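Local coordinates for GXWXG domain-containing protein (Thermomonospora curvata, PDB 4MVE) that is of unknown function but folds into a curled antiparallel beta sheet with short helices packed against it, combining a GXWXG and a DUF4334 family region, at residues D21-Y29 with Q139-L147. Sequence-based numbering, arbitrary orientation.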
loop_
_atom_site.group_PDB
_atom_site.type_symbol
_atom_site.label_atom_id
_atom_site.label_comp_id
_atom_site.label_asym_id
_atom_site.label_seq_id
_atom_site.Cartn_x
_atom_site.Cartn_y
_atom_site.Cartn_z
ATOM N N ASP A 21 -5.222 3.549 -14.414
ATOM C CA ASP A 21 -6.277 2.530 -14.491
ATOM C C ASP A 21 -5.773 1.159 -14.025
ATOM O O ASP A 21 -4.617 0.797 -14.254
ATOM C CB ASP A 21 -6.879 2.458 -15.902
ATOM C CG ASP A 21 -5.913 1.990 -16.959
ATOM O OD1 ASP A 21 -5.271 2.855 -17.605
ATOM O OD2 ASP A 21 -5.825 0.766 -17.175
ATOM N N ARG A 22 -6.647 0.446 -13.308
ATOM C CA ARG A 22 -6.397 -0.835 -12.637
ATOM C C ARG A 22 -5.641 -1.849 -13.520
ATOM O O ARG A 22 -4.632 -2.394 -13.069
ATOM C CB ARG A 22 -7.730 -1.446 -12.153
ATOM C CG ARG A 22 -7.553 -2.556 -11.116
ATOM C CD ARG A 22 -8.749 -3.496 -11.109
ATOM N NE ARG A 22 -8.708 -4.397 -12.262
ATOM C CZ ARG A 22 -8.031 -5.541 -12.294
ATOM N NH1 ARG A 22 -7.367 -5.963 -11.218
ATOM N NH2 ARG A 22 -8.020 -6.280 -13.396
ATOM N N ALA A 23 -6.145 -2.104 -14.749
ATOM C CA ALA A 23 -5.566 -3.036 -15.728
ATOM C C ALA A 23 -4.105 -2.681 -16.070
ATOM O O ALA A 23 -3.271 -3.573 -16.119
ATOM C CB ALA A 23 -6.413 -3.072 -17.010
ATOM N N THR A 24 -3.792 -1.405 -16.247
ATOM C CA THR A 24 -2.421 -0.984 -16.567
ATOM C C THR A 24 -1.473 -1.167 -15.337
ATOM O O THR A 24 -0.315 -1.576 -15.515
ATOM C CB THR A 24 -2.423 0.464 -17.070
ATOM O OG1 THR A 24 -3.362 0.580 -18.150
ATOM C CG2 THR A 24 -1.036 0.933 -17.510
ATOM N N VAL A 25 -1.950 -0.870 -14.119
ATOM C CA VAL A 25 -1.107 -1.025 -12.926
ATOM C C VAL A 25 -0.809 -2.517 -12.705
ATOM O O VAL A 25 0.335 -2.880 -12.411
ATOM C CB VAL A 25 -1.669 -0.364 -11.628
ATOM C CG1 VAL A 25 -0.719 -0.628 -10.446
ATOM C CG2 VAL A 25 -1.865 1.148 -11.815
ATOM N N GLU A 26 -1.838 -3.360 -12.853
ATOM C CA GLU A 26 -1.743 -4.795 -12.680
ATOM C C GLU A 26 -0.701 -5.381 -13.624
ATOM O O GLU A 26 0.089 -6.217 -13.180
ATOM C CB GLU A 26 -3.106 -5.443 -12.906
ATOM C CG GLU A 26 -3.082 -6.958 -12.875
ATOM C CD GLU A 26 -4.402 -7.531 -12.415
ATOM O OE1 GLU A 26 -4.703 -7.421 -11.204
ATOM O OE2 GLU A 26 -5.180 -7.982 -13.286
ATOM N N GLU A 27 -0.691 -4.951 -14.912
ATOM C CA GLU A 27 0.300 -5.434 -15.894
ATOM C C GLU A 27 1.709 -5.095 -15.407
ATOM O O GLU A 27 2.608 -5.931 -15.450
ATOM C CB GLU A 27 0.079 -4.827 -17.304
ATOM C CG GLU A 27 -1.137 -5.333 -18.058
ATOM C CD GLU A 27 -1.736 -4.385 -19.091
ATOM O OE1 GLU A 27 -1.115 -3.340 -19.395
ATOM O OE2 GLU A 27 -2.843 -4.693 -19.591
ATOM N N LEU A 28 1.876 -3.887 -14.896
ATOM C CA LEU A 28 3.176 -3.442 -14.423
ATOM C C LEU A 28 3.556 -4.126 -13.088
ATOM O O LEU A 28 4.696 -4.575 -12.934
ATOM C CB LEU A 28 3.210 -1.905 -14.320
ATOM C CG LEU A 28 3.168 -1.152 -15.692
ATOM C CD1 LEU A 28 2.821 0.332 -15.508
ATOM C CD2 LEU A 28 4.500 -1.254 -16.431
ATOM N N TYR A 29 2.587 -4.280 -12.173
ATOM C CA TYR A 29 2.784 -4.939 -10.895
ATOM C C TYR A 29 3.275 -6.383 -11.051
ATOM O O TYR A 29 4.214 -6.787 -10.351
ATOM C CB TYR A 29 1.472 -4.901 -10.118
ATOM C CG TYR A 29 1.519 -5.538 -8.742
ATOM C CD1 TYR A 29 1.169 -6.870 -8.558
ATOM C CD2 TYR A 29 1.813 -4.777 -7.611
ATOM C CE1 TYR A 29 1.176 -7.452 -7.287
ATOM C CE2 TYR A 29 1.763 -5.330 -6.333
ATOM C CZ TYR A 29 1.480 -6.677 -6.182
ATOM O OH TYR A 29 1.447 -7.221 -4.928
ATOM N N GLN A 139 -14.312 -8.162 -2.670
ATOM C CA GLN A 139 -13.939 -7.242 -3.757
ATOM C C GLN A 139 -13.748 -8.012 -5.043
ATOM O O GLN A 139 -12.994 -8.985 -5.070
ATOM C CB GLN A 139 -12.693 -6.416 -3.444
ATOM C CG GLN A 139 -12.927 -5.254 -2.476
ATOM C CD GLN A 139 -13.560 -4.022 -3.087
ATOM O OE1 GLN A 139 -13.883 -3.955 -4.285
ATOM N NE2 GLN A 139 -13.744 -3.005 -2.258
ATOM N N PRO A 140 -14.487 -7.642 -6.114
ATOM C CA PRO A 140 -14.378 -8.414 -7.361
ATOM C C PRO A 140 -12.967 -8.377 -7.914
ATOM O O PRO A 140 -12.517 -9.375 -8.481
ATOM C CB PRO A 140 -15.389 -7.739 -8.305
ATOM C CG PRO A 140 -15.610 -6.383 -7.734
ATOM C CD PRO A 140 -15.424 -6.505 -6.253
ATOM N N ASP A 141 -12.247 -7.252 -7.686
ATOM C CA ASP A 141 -10.902 -7.066 -8.206
ATOM C C ASP A 141 -9.914 -6.599 -7.150
ATOM O O ASP A 141 -10.275 -5.866 -6.225
ATOM C CB ASP A 141 -10.929 -6.010 -9.336
ATOM C CG ASP A 141 -12.136 -6.083 -10.262
ATOM O OD1 ASP A 141 -12.226 -7.061 -11.036
ATOM O OD2 ASP A 141 -13.003 -5.166 -10.192
ATOM N N ILE A 142 -8.634 -6.944 -7.360
ATOM C CA ILE A 142 -7.517 -6.443 -6.566
ATOM C C ILE A 142 -7.396 -4.924 -6.851
ATOM O O ILE A 142 -7.463 -4.552 -8.007
ATOM C CB ILE A 142 -6.210 -7.204 -6.977
ATOM C CG1 ILE A 142 -6.281 -8.750 -6.699
ATOM C CG2 ILE A 142 -4.928 -6.519 -6.424
ATOM C CD1 ILE A 142 -6.502 -9.225 -5.262
ATOM N N LEU A 143 -7.218 -4.065 -5.835
ATOM C CA LEU A 143 -7.055 -2.626 -6.083
ATOM C C LEU A 143 -5.610 -2.194 -5.671
ATOM O O LEU A 143 -4.994 -2.790 -4.792
ATOM C CB LEU A 143 -8.173 -1.800 -5.398
ATOM C CG LEU A 143 -9.638 -2.217 -5.795
ATOM C CD1 LEU A 143 -10.677 -1.619 -4.849
ATOM C CD2 LEU A 143 -9.984 -1.847 -7.258
ATOM N N TYR A 144 -5.069 -1.192 -6.338
ATOM C CA TYR A 144 -3.682 -0.827 -6.142
ATOM C C TYR A 144 -3.488 0.521 -5.498
ATOM O O TYR A 144 -4.215 1.460 -5.787
ATOM C CB TYR A 144 -2.940 -0.864 -7.506
ATOM C CG TYR A 144 -2.971 -2.246 -8.119
ATOM C CD1 TYR A 144 -2.033 -3.210 -7.760
ATOM C CD2 TYR A 144 -3.968 -2.608 -9.016
ATOM C CE1 TYR A 144 -2.086 -4.499 -8.290
ATOM C CE2 TYR A 144 -4.059 -3.905 -9.512
ATOM C CZ TYR A 144 -3.113 -4.847 -9.151
ATOM O OH TYR A 144 -3.219 -6.129 -9.637
ATOM N N PHE A 145 -2.448 0.625 -4.677
ATOM C CA PHE A 145 -2.049 1.880 -4.059
ATOM C C PHE A 145 -0.509 1.945 -4.033
ATOM O O PHE A 145 0.151 0.963 -4.378
ATOM C CB PHE A 145 -2.693 2.043 -2.655
ATOM C CG PHE A 145 -2.199 1.050 -1.630
ATOM C CD1 PHE A 145 -2.837 -0.188 -1.467
ATOM C CD2 PHE A 145 -1.096 1.344 -0.825
ATOM C CE1 PHE A 145 -2.374 -1.118 -0.528
ATOM C CE2 PHE A 145 -0.618 0.412 0.101
ATOM C CZ PHE A 145 -1.269 -0.809 0.257
ATOM N N HIS A 146 0.073 3.081 -3.619
ATOM C CA HIS A 146 1.535 3.124 -3.595
ATOM C C HIS A 146 2.038 3.676 -2.278
ATOM O O HIS A 146 1.272 4.291 -1.562
ATOM C CB HIS A 146 2.114 3.899 -4.802
ATOM C CG HIS A 146 1.489 5.237 -5.080
ATOM N ND1 HIS A 146 1.824 6.362 -4.343
ATOM C CD2 HIS A 146 0.577 5.590 -6.015
ATOM C CE1 HIS A 146 1.121 7.353 -4.859
ATOM N NE2 HIS A 146 0.369 6.939 -5.873
ATOM N N LEU A 147 3.298 3.357 -1.917
ATOM C CA LEU A 147 3.967 3.842 -0.717
ATOM C C LEU A 147 5.353 4.321 -1.067
ATOM O O LEU A 147 6.073 3.640 -1.798
ATOM C CB LEU A 147 4.046 2.773 0.404
ATOM C CG LEU A 147 2.735 2.156 0.937
ATOM C CD1 LEU A 147 3.032 0.910 1.794
ATOM C CD2 LEU A 147 1.842 3.206 1.664
#
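Helix-on-sheet packing joins helix 22-29 to strand 143-149 of the curled antiparallel sheet, with Y144 pushed up from the strand under R22, V25, E26 and Y29. The axes of helix 22-29 and of residues 143-147 come within 8.7 Å and cross at 69°, and Y144 makes most of the strand's contact. V25 lays CG1 against the root of the Y144 ring, 3.6 Å from CG. One turn on, CE1 of Y144 sits over one face of the Y29 ring, offset toward its rim and 3.8 Å from CG of Y29; the two planes are inclined at 56°. Y29 stands with its CG anti to the backbone N (chi1 -179°), which carries the ring down to the sheet, where its hydroxyl hydrogen-bonds to the carbonyl of H121 and its side chain touches V131 and A133 on strand 129-136.

The polar end of Y144 turns to E26. Lying in the plane of the phenol ring, E26 OE1 takes the hydroxyl on its anti lone pair, while its carboxylate stands nearly perpendicular to that ring. R104 also reaches both groups, by a salt bridge to E26 and a hydrogen bond to Y144 OH, so this partly buried cluster probably favours a charged glutamate. R22, bent at chi3, reaches forward one turn along its own helix to E26 and sets one face of its guanidinium over CB of D141. NH1 of R22 meets E26 OE1 at 3.0 Å from above the carboxylate plane, and Y144 OH reaches that same oxygen at 2.5 Å.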